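Local coordinates for endo-beta-1,2-glucanase (Talaromyces funiculosus, PDB 6IMV), which hydrolyses internal linkages of beta-1,2-glucans and is captured here in complex with sophorose, at residues S416-R421 / S428-W433. Residues are numbered along the deposited sequence; the frame is centred on the assembly and turned at random.
Sequences STESTR and SALLTW. With NAG (2-acetamido-2-deoxy-beta-D-glucopyranose), chain C.
Torsions on both sides bring the carboxylate of E418 to the hydroxyl of T432: CG of E418 is anti to the backbone N (chi1 174°) and its chain bends at chi2 (90°), while OG1 of T432 sits between its own N and carbonyl carbon (chi1 65°). The T432 hydroxyl donates to the carboxylate, OG1 to OE1 of E418 at 2.7 Å, and OE1 accepts through its syn lone pair, the one on the side of OE2. A water donates both to OE2 of E418 and to OG1 of T432, so hydroxyl, water and carboxylate close a small ring. The methyl CG2 of T432 also lies near the carboxylate, 3.4 Å from OE1 of E418. Below this head the E418 chain runs side by side with L430, whose CD2 stands 3.9 Å from E418 CD, and CG of E418 lies 3.6 Å from OG of S428, a hydroxyl hydrogen-bonded to the carbonyl of N349. S435 binds OE1 and N348 binds OE2, so both oxygens of this buried carboxylate have further partners.

The backbones join at two points: N of E418 donates to O of L430 (3.0 Å), and N of S428 to O of S419 (2.9 Å). Beside the second bond, OG of S419 rests 3.1 Å from CB of S428, while its polar partner is N348, and A429 centres an inverse gamma turn that breaks the strand.

T432, one of the residues lining the glucose pocket, is also the N-cap of helix 433-443; E418 stands behind this pocket residue and probably helps, with the helix N-terminus, to fix the orientation of its hydroxyl. The contact joins the two strands of the hairpin 415-421/427-432, with strand 380-381 pairing beyond the first, strand 57-64 beyond the second, and side chains of strand 347-352 packing against E418, S419 and L430.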
ATOM      1  N   SER A 416      -0.707 -11.704 -10.629  1.00 11.72           N
ATOM      2  CA  SER A 416      -0.971 -12.537  -9.446  1.00 11.46           C
ATOM      3  C   SER A 416      -2.446 -12.439  -9.034  1.00 11.33           C
ATOM      4  O   SER A 416      -3.126 -11.413  -9.256  1.00 10.74           O
ATOM      5  CB  SER A 416      -0.058 -12.183  -8.300  1.00 11.66           C
ATOM      6  OG  SER A 416      -0.275 -10.851  -7.839  1.00 11.64           O
ATOM      7  N   THR A 417      -2.931 -13.533  -8.439  1.00 11.19           N
ATOM      8  CA  THR A 417      -4.263 -13.625  -7.865  1.00 11.48           C
ATOM      9  C   THR A 417      -4.215 -13.140  -6.406  1.00 11.64           C
ATOM     10  O   THR A 417      -3.162 -13.235  -5.747  1.00 11.09           O
ATOM     11  CB  THR A 417      -4.773 -15.064  -8.004  1.00 11.78           C
ATOM     12  OG1 THR A 417      -4.640 -15.470  -9.366  1.00 12.04           O
ATOM     13  CG2 THR A 417      -6.208 -15.235  -7.571  1.00 11.76           C
ATOM     14  N   GLU A 418      -5.359 -12.652  -5.908  1.00 11.52           N
ATOM     15  CA  GLU A 418      -5.493 -12.005  -4.582  1.00 11.92           C
ATOM     16  C   GLU A 418      -4.866 -12.864  -3.469  1.00 12.00           C
ATOM     17  O   GLU A 418      -3.995 -12.396  -2.716  1.00 12.19           O
ATOM     18  CB  GLU A 418      -6.972 -11.723  -4.297  1.00 12.27           C
ATOM     19  CG  GLU A 418      -7.261 -11.194  -2.891  1.00 12.27           C
ATOM     20  CD  GLU A 418      -7.246  -9.689  -2.701  1.00 12.66           C
ATOM     21  OE1 GLU A 418      -6.829  -8.976  -3.635  1.00 12.98           O
ATOM     22  OE2 GLU A 418      -7.642  -9.227  -1.604  1.00 12.86           O
ATOM     23  N   SER A 419      -5.333 -14.109  -3.333  1.00 12.02           N
ATOM     24  CA  SER A 419      -4.969 -14.939  -2.187  1.00 12.34           C
ATOM     25  C   SER A 419      -5.358 -16.398  -2.422  1.00 12.52           C
ATOM     26  O   SER A 419      -6.199 -16.680  -3.260  1.00 11.86           O
ATOM     27  CB  SER A 419      -5.609 -14.423  -0.922  1.00 12.01           C
ATOM     28  OG  SER A 419      -6.997 -14.688  -0.918  1.00 11.93           O
ATOM     29  N   THR A 420      -4.726 -17.287  -1.643  1.00 13.08           N
ATOM     30  CA  THR A 420      -5.033 -18.708  -1.585  1.00 13.86           C
ATOM     31  C   THR A 420      -5.061 -19.154  -0.116  1.00 14.50           C
ATOM     32  O   THR A 420      -4.294 -18.664   0.709  1.00 13.03           O
ATOM     33  CB  THR A 420      -4.007 -19.542  -2.367  1.00 13.80           C
ATOM     34  OG1 THR A 420      -4.376 -20.918  -2.276  1.00 13.55           O
ATOM     35  CG2 THR A 420      -2.582 -19.382  -1.878  1.00 13.82           C
ATOM     36  N   ARG A 421      -5.930 -20.118   0.190  1.00 15.18           N
ATOM     37  CA  ARG A 421      -5.805 -20.860   1.422  1.00 16.34           C
ATOM     38  C   ARG A 421      -4.426 -21.530   1.441  1.00 16.92           C
ATOM     39  O   ARG A 421      -3.940 -22.012   0.394  1.00 16.15           O
ATOM     40  CB  ARG A 421      -6.926 -21.897   1.539  1.00 17.72           C
ATOM     41  CG  ARG A 421      -8.278 -21.303   1.913  1.00 18.24           C
ATOM     42  CD  ARG A 421      -9.341 -22.360   2.147  1.00 19.35           C
ATOM     43  NE  ARG A 421      -8.968 -23.244   3.249  1.00 20.56           N
ATOM     44  CZ  ARG A 421      -9.231 -23.032   4.537  1.00 20.69           C
ATOM     45  NH1 ARG A 421      -9.848 -21.929   4.930  1.00 22.00           N
ATOM     46  NH2 ARG A 421      -8.864 -23.929   5.432  1.00 21.39           N
ATOM     47  N   SER A 428      -9.103 -16.765  -3.585  1.00 14.14           N
ATOM     48  CA  SER A 428      -9.851 -15.533  -3.822  1.00 13.55           C
ATOM     49  C   SER A 428      -9.682 -15.148  -5.290  1.00 13.41           C
ATOM     50  O   SER A 428      -8.628 -14.651  -5.678  1.00 13.01           O
ATOM     51  CB  SER A 428      -9.391 -14.420  -2.913  1.00 13.48           C
ATOM     52  OG  SER A 428     -10.218 -13.276  -3.064  1.00 13.86           O
ATOM     53  N   ALA A 429     -10.714 -15.407  -6.101  1.00 12.90           N
ATOM     54  CA  ALA A 429     -10.650 -15.172  -7.545  1.00 12.66           C
ATOM     55  C   ALA A 429     -10.922 -13.688  -7.794  1.00 12.09           C
ATOM     56  O   ALA A 429     -12.018 -13.279  -8.205  1.00 11.98           O
ATOM     57  CB  ALA A 429     -11.629 -16.080  -8.251  1.00 13.53           C
ATOM     58  N   LEU A 430      -9.914 -12.879  -7.463  1.00 11.55           N
ATOM     59  CA  LEU A 430     -10.063 -11.462  -7.312  1.00 11.50           C
ATOM     60  C   LEU A 430      -8.720 -10.785  -7.606  1.00 11.30           C
ATOM     61  O   LEU A 430      -7.657 -11.396  -7.425  1.00 10.69           O
ATOM     62  CB  LEU A 430     -10.530 -11.210  -5.873  1.00 11.65           C
ATOM     63  CG  LEU A 430     -10.820  -9.757  -5.497  1.00 11.68           C
ATOM     64  CD1 LEU A 430     -12.096  -9.279  -6.160  1.00 11.69           C
ATOM     65  CD2 LEU A 430     -10.909  -9.594  -3.989  1.00 11.70           C
ATOM     66  N   LEU A 431      -8.793  -9.538  -8.085  1.00 11.07           N
ATOM     67  CA  LEU A 431      -7.646  -8.652  -8.229  1.00 11.31           C
ATOM     68  C   LEU A 431      -7.918  -7.371  -7.432  1.00 11.33           C
ATOM     69  O   LEU A 431      -8.993  -6.811  -7.567  1.00 11.87           O
ATOM     70  CB  LEU A 431      -7.452  -8.293  -9.707  1.00 11.07           C
ATOM     71  CG  LEU A 431      -7.591  -9.428 -10.718  1.00 11.35           C
ATOM     72  CD1 LEU A 431      -7.674  -8.855 -12.125  1.00 11.04           C
ATOM     73  CD2 LEU A 431      -6.445 -10.425 -10.599  1.00 10.98           C
ATOM     74  N   THR A 432      -6.943  -6.903  -6.642  1.00 10.84           N
ATOM     75  CA  THR A 432      -7.018  -5.583  -6.025  1.00 11.10           C
ATOM     76  C   THR A 432      -5.658  -4.887  -6.119  1.00 10.69           C
ATOM     77  O   THR A 432      -4.626  -5.551  -6.229  1.00 10.34           O
ATOM     78  CB  THR A 432      -7.468  -5.654  -4.557  1.00 11.52           C
ATOM     79  OG1 THR A 432      -6.467  -6.334  -3.800  1.00 11.44           O
ATOM     80  CG2 THR A 432      -8.802  -6.353  -4.375  1.00 11.95           C
ATOM     81  N   TRP A 433      -5.675  -3.548  -6.063  1.00 10.93           N
ATOM     82  CA  TRP A 433      -4.447  -2.747  -5.990  1.00 11.28           C
ATOM     83  C   TRP A 433      -3.615  -3.198  -4.792  1.00 11.80           C
ATOM     84  O   TRP A 433      -2.396  -3.392  -4.920  1.00 11.72           O
ATOM     85  CB  TRP A 433      -4.739  -1.243  -5.898  1.00 11.11           C
ATOM     86  CG  TRP A 433      -5.273  -0.660  -7.164  1.00 11.41           C
ATOM     87  CD1 TRP A 433      -6.575  -0.639  -7.560  1.00 11.36           C
ATOM     88  CD2 TRP A 433      -4.520  -0.032  -8.217  1.00 11.68           C
ATOM     89  NE1 TRP A 433      -6.690  -0.028  -8.776  1.00 11.44           N
ATOM     90  CE2 TRP A 433      -5.447   0.355  -9.209  1.00 11.70           C
ATOM     91  CE3 TRP A 433      -3.164   0.249  -8.416  1.00 11.47           C
ATOM     92  CZ2 TRP A 433      -5.057   0.995 -10.386  1.00 11.66           C
ATOM     93  CZ3 TRP A 433      -2.781   0.878  -9.581  1.00 11.69           C
ATOM     94  CH2 TRP A 433      -3.712   1.235 -10.554  1.00 11.70           C
TER
HETATM   95  C1  NAG C   2     -15.291 -21.054   7.947  1.00 33.02           C
HETATM   96  C2  NAG C   2     -14.985 -22.457   8.465  1.00 33.71           C
HETATM   97  C3  NAG C   2     -16.268 -23.209   8.847  1.00 37.61           C
HETATM   98  C4  NAG C   2     -17.246 -22.352   9.643  1.00 39.74           C
HETATM   99  C5  NAG C   2     -17.443 -21.028   8.890  1.00 39.96           C
HETATM  100  C6  NAG C   2     -18.499 -20.102   9.483  1.00 41.11           C
HETATM  101  C7  NAG C   2     -13.068 -23.426   7.260  1.00 30.37           C
HETATM  102  C8  NAG C   2     -12.700 -24.174   6.014  1.00 29.82           C
HETATM  103  N2  NAG C   2     -14.362 -23.190   7.384  1.00 31.06           N
HETATM  104  O3  NAG C   2     -15.959 -24.379   9.610  1.00 39.74           O
HETATM  105  O4  NAG C   2     -18.460 -23.110   9.813  1.00 43.75           O
HETATM  106  O5  NAG C   2     -16.166 -20.365   8.842  1.00 36.20           O
HETATM  107  O6  NAG C   2     -17.964 -19.413  10.619  1.00 43.32           O
HETATM  108  O7  NAG C   2     -12.234 -23.063   8.075  1.00 32.02           O
HETATM  109  O   HOH W   1      -6.853  -6.743  -0.988  1.00 12.99           O